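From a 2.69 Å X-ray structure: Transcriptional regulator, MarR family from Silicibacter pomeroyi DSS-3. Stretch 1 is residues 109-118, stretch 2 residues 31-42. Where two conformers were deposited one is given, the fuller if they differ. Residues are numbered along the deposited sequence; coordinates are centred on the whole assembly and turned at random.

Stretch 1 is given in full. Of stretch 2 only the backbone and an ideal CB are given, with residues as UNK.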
# COMPACT_ATOMS: atom_id res chain seq x y z
N ALA B 109 -11.01 16.34 18.83
CA ALA B 109 -12.01 17.01 18.00
C ALA B 109 -11.70 16.78 16.52
O ALA B 109 -12.60 16.49 15.72
CB ALA B 109 -12.07 18.50 18.30
N LEU B 110 -10.42 16.90 16.19
CA LEU B 110 -9.97 16.84 14.83
C LEU B 110 -10.15 15.42 14.32
O LEU B 110 -10.74 15.20 13.25
CB LEU B 110 -8.53 17.27 14.74
CG LEU B 110 -7.87 17.19 13.37
CD1 LEU B 110 -8.72 17.88 12.28
CD2 LEU B 110 -6.44 17.75 13.40
N ALA B 111 -9.67 14.45 15.10
CA ALA B 111 -9.85 13.05 14.78
C ALA B 111 -11.30 12.75 14.54
O ALA B 111 -11.65 12.02 13.61
CB ALA B 111 -9.32 12.17 15.88
N GLU B 112 -12.17 13.32 15.37
CA GLU B 112 -13.56 12.99 15.21
C GLU B 112 -14.11 13.48 13.90
O GLU B 112 -14.80 12.74 13.21
CB GLU B 112 -14.39 13.46 16.38
CG GLU B 112 -14.70 12.33 17.32
CD GLU B 112 -14.80 12.78 18.78
OE1 GLU B 112 -15.31 13.90 19.07
OE2 GLU B 112 -14.37 11.99 19.65
N SER B 113 -13.78 14.70 13.51
CA SER B 113 -14.35 15.18 12.28
C SER B 113 -13.72 14.49 11.07
O SER B 113 -14.42 14.21 10.09
CB SER B 113 -14.33 16.69 12.21
OG SER B 113 -13.14 17.14 11.65
N LEU B 114 -12.44 14.14 11.15
CA LEU B 114 -11.83 13.35 10.09
C LEU B 114 -12.41 11.95 9.97
O LEU B 114 -12.68 11.47 8.87
CB LEU B 114 -10.34 13.25 10.29
CG LEU B 114 -9.66 14.58 10.06
CD1 LEU B 114 -8.19 14.43 10.34
CD2 LEU B 114 -9.92 15.04 8.64
N VAL B 115 -12.58 11.26 11.09
CA VAL B 115 -13.14 9.91 11.02
C VAL B 115 -14.56 9.96 10.41
O VAL B 115 -14.92 9.12 9.58
CB VAL B 115 -13.07 9.18 12.38
CG1 VAL B 115 -13.88 7.91 12.36
CG2 VAL B 115 -11.60 8.87 12.71
N ALA B 116 -15.33 10.97 10.79
CA ALA B 116 -16.61 11.20 10.14
C ALA B 116 -16.48 11.23 8.60
O ALA B 116 -17.12 10.42 7.92
CB ALA B 116 -17.29 12.46 10.68
N SER B 117 -15.64 12.12 8.07
CA SER B 117 -15.38 12.16 6.62
C SER B 117 -14.94 10.82 6.07
O SER B 117 -15.46 10.37 5.05
CB SER B 117 -14.30 13.15 6.28
OG SER B 117 -14.84 14.44 6.28
N ALA B 118 -13.97 10.20 6.74
CA ALA B 118 -13.48 8.91 6.26
C ALA B 118 -14.66 7.95 6.09
O ALA B 118 -14.78 7.32 5.04
CB ALA B 118 -12.40 8.32 7.18
N UNK B 31 -8.76 9.64 -3.06
CA UNK B 31 -9.68 10.74 -2.83
C UNK B 31 -9.63 11.23 -1.39
O UNK B 31 -9.54 12.42 -1.13
CB UNK B 31 -11.11 10.32 -3.19
N UNK B 32 -9.63 10.32 -0.44
CA UNK B 32 -9.53 10.73 0.93
C UNK B 32 -8.20 11.39 1.26
O UNK B 32 -8.16 12.36 2.04
CB UNK B 32 -9.75 9.52 1.84
N UNK B 33 -7.12 10.87 0.68
CA UNK B 33 -5.84 11.49 0.89
C UNK B 33 -5.84 12.93 0.34
O UNK B 33 -5.30 13.82 0.98
CB UNK B 33 -4.74 10.65 0.23
N UNK B 34 -6.49 13.16 -0.80
CA UNK B 34 -6.71 14.52 -1.31
C UNK B 34 -7.29 15.46 -0.24
O UNK B 34 -6.87 16.63 -0.10
CB UNK B 34 -7.65 14.47 -2.52
N UNK B 35 -8.24 14.92 0.50
CA UNK B 35 -8.94 15.65 1.54
C UNK B 35 -8.04 15.98 2.72
O UNK B 35 -8.01 17.12 3.19
CB UNK B 35 -10.15 14.84 2.02
N UNK B 36 -7.29 14.99 3.19
CA UNK B 36 -6.31 15.20 4.25
C UNK B 36 -5.31 16.30 3.85
O UNK B 36 -5.03 17.20 4.64
CB UNK B 36 -5.57 13.89 4.56
N UNK B 37 -4.79 16.20 2.63
CA UNK B 37 -3.80 17.12 2.09
C UNK B 37 -4.36 18.55 2.17
O UNK B 37 -3.70 19.45 2.69
CB UNK B 37 -3.44 16.75 0.65
N UNK B 38 -5.60 18.72 1.72
CA UNK B 38 -6.28 20.02 1.75
C UNK B 38 -6.43 20.58 3.16
O UNK B 38 -6.38 21.81 3.35
CB UNK B 38 -7.66 19.90 1.10
N UNK B 39 -6.59 19.68 4.13
CA UNK B 39 -6.68 20.00 5.56
C UNK B 39 -5.32 20.37 6.16
O UNK B 39 -5.22 20.59 7.36
CB UNK B 39 -7.27 18.81 6.32
N UNK B 40 -4.27 20.41 5.33
CA UNK B 40 -2.90 20.64 5.80
C UNK B 40 -2.23 19.51 6.58
O UNK B 40 -1.23 19.74 7.30
CB UNK B 40 -2.90 21.89 6.68
N UNK B 41 -2.77 18.29 6.45
CA UNK B 41 -2.31 17.13 7.19
C UNK B 41 -1.58 16.11 6.32
O UNK B 41 -1.89 15.95 5.13
CB UNK B 41 -3.50 16.46 7.88
N UNK B 42 -0.63 15.39 6.93
CA UNK B 42 0.06 14.31 6.24
C UNK B 42 -0.63 12.97 6.51
O UNK B 42 -1.27 12.78 7.57
CB UNK B 42 1.53 14.25 6.67

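Stretch 1 is a helix, and stretch 2 begins as a second helix running nearly antiparallel to it, at 154°. The axes approach to 11.2 Å.

Position 31 is out of reach of stretch 1. Many residues would suit; it is Q31.

Position 32 points toward stretch 1, and its CA lies 6.9 Å from the CA of A118. The small side chains of S117 and A118 leave room for something long or broad, such as leucine, methionine or an aromatic. The residue is F32, with chi1 t. A118 CB sits over its ring, off-centre, 4.0 Å from the centroid, a CH-pi contact. S117 CB lies at the ring edge, 3.7 Å from F32 CE1.

Positions 33 and 34 are out of reach and leave the choice open. They are H33 and D34.

Position 35 points toward the S117 hydroxyl, with L114 CD2 also on this side. A long polar or mixed side chain would fit, such as histidine, glutamine or lysine. It is H35, again chi1 t. H35 NE2 comes to 3.6 Å from S117 OG without a direct hydrogen bond. Water 1 joins them, 2.8 Å from H35 NE2 and 3.1 Å from S117 OG.

Position 36 points sideways. A branched or long apolar residue could turn its end inward. I36 does so, its CD1 reaching 4.7 Å from L114 CD2.

Positions 37 and 38 are out of reach, and almost any helix-compatible residue would do. They are R37 and A38; R37 NH1 forms a salt bridge with D34 OD1 at 3.4 Å.

Position 39 points toward stretch 1, its ideal CB 5.2 Å from L114 CD2. L110 and L114 favour aliphatic carbon; a long polar side chain could reach the S113 hydroxyl further along, perhaps through water. Leucine, methionine, glutamine or glutamate are all plausible. It is Q39. In the conformer given, Q39 OE1 lies 3.9 Å from L110 CD1. Water 2 links S113 OG, at 2.7 Å, to Q39 OE1, at 2.9 Å; the latter bond is weak.

Position 40 has phi 70°, in a Schellman motif closing the helix. That favours glycine, though asparagine is possible. It is G40.

Position 41 points toward the methyls of L110 and L114. Leucine, isoleucine or methionine would suit. It is L41, whose CD1 packs 3.6 Å from L114 CD1 and 4.3 Å from L110 CD2.

Position 42 is an N-cap out of reach, where serine, threonine, aspartate or asparagine is common. It is R42, its guanidinium hydrogen-bonded elsewhere in the structure.

Stretch 2 (31-42) QFHDHIRAQGLR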
# COMPACT_ATOMS: atom_id res chain seq x y z
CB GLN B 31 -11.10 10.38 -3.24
CG GLN B 31 -11.97 11.57 -3.69
CD GLN B 31 -13.47 11.19 -3.74
OE1 GLN B 31 -13.97 10.70 -4.77
NE2 GLN B 31 -14.18 11.36 -2.59
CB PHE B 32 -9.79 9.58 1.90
CG PHE B 32 -10.07 10.05 3.28
CD1 PHE B 32 -11.19 10.84 3.53
CD2 PHE B 32 -9.19 9.77 4.31
CE1 PHE B 32 -11.44 11.33 4.80
CE2 PHE B 32 -9.44 10.25 5.61
CZ PHE B 32 -10.56 11.03 5.84
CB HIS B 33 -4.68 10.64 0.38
CG HIS B 33 -4.46 9.37 1.16
ND1 HIS B 33 -3.55 8.40 0.77
CD2 HIS B 33 -5.04 8.90 2.30
CE1 HIS B 33 -3.58 7.40 1.64
NE2 HIS B 33 -4.47 7.67 2.57
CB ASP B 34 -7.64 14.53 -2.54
CG ASP B 34 -7.06 13.82 -3.76
OD1 ASP B 34 -5.81 13.75 -3.90
OD2 ASP B 34 -7.86 13.34 -4.61
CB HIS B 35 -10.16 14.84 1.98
CG HIS B 35 -10.97 15.50 3.05
ND1 HIS B 35 -11.58 16.72 2.87
CD2 HIS B 35 -11.24 15.12 4.32
CE1 HIS B 35 -12.20 17.06 3.99
NE2 HIS B 35 -12.02 16.10 4.87
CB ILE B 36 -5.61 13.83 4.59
CG1 ILE B 36 -6.34 13.17 5.72
CG2 ILE B 36 -4.19 13.94 5.11
CD1 ILE B 36 -7.63 12.66 5.32
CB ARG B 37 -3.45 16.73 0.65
CG ARG B 37 -2.05 17.15 0.15
CD ARG B 37 -1.51 16.23 -0.99
NE ARG B 37 -1.39 14.84 -0.55
CZ ARG B 37 -2.09 13.83 -1.05
NH1 ARG B 37 -2.95 14.05 -2.05
NH2 ARG B 37 -1.93 12.59 -0.57
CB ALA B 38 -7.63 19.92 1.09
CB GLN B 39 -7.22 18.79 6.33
CG GLN B 39 -8.71 18.53 6.25
CD GLN B 39 -9.46 19.22 7.39
OE1 GLN B 39 -9.21 18.96 8.58
NE2 GLN B 39 -10.40 20.12 7.02
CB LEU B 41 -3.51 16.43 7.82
CG LEU B 41 -3.95 16.99 9.16
CD1 LEU B 41 -5.15 16.20 9.63
CD2 LEU B 41 -2.82 16.87 10.14
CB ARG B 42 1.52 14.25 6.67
CG ARG B 42 2.40 15.25 6.03
CD ARG B 42 3.72 15.36 6.77
NE ARG B 42 3.49 15.48 8.22
CZ ARG B 42 4.44 15.39 9.16
NH1 ARG B 42 4.10 15.52 10.45
NH2 ARG B 42 5.72 15.19 8.82
O HOH W 1 -12.82 16.42 7.54
O HOH W 2 -11.74 17.89 9.44
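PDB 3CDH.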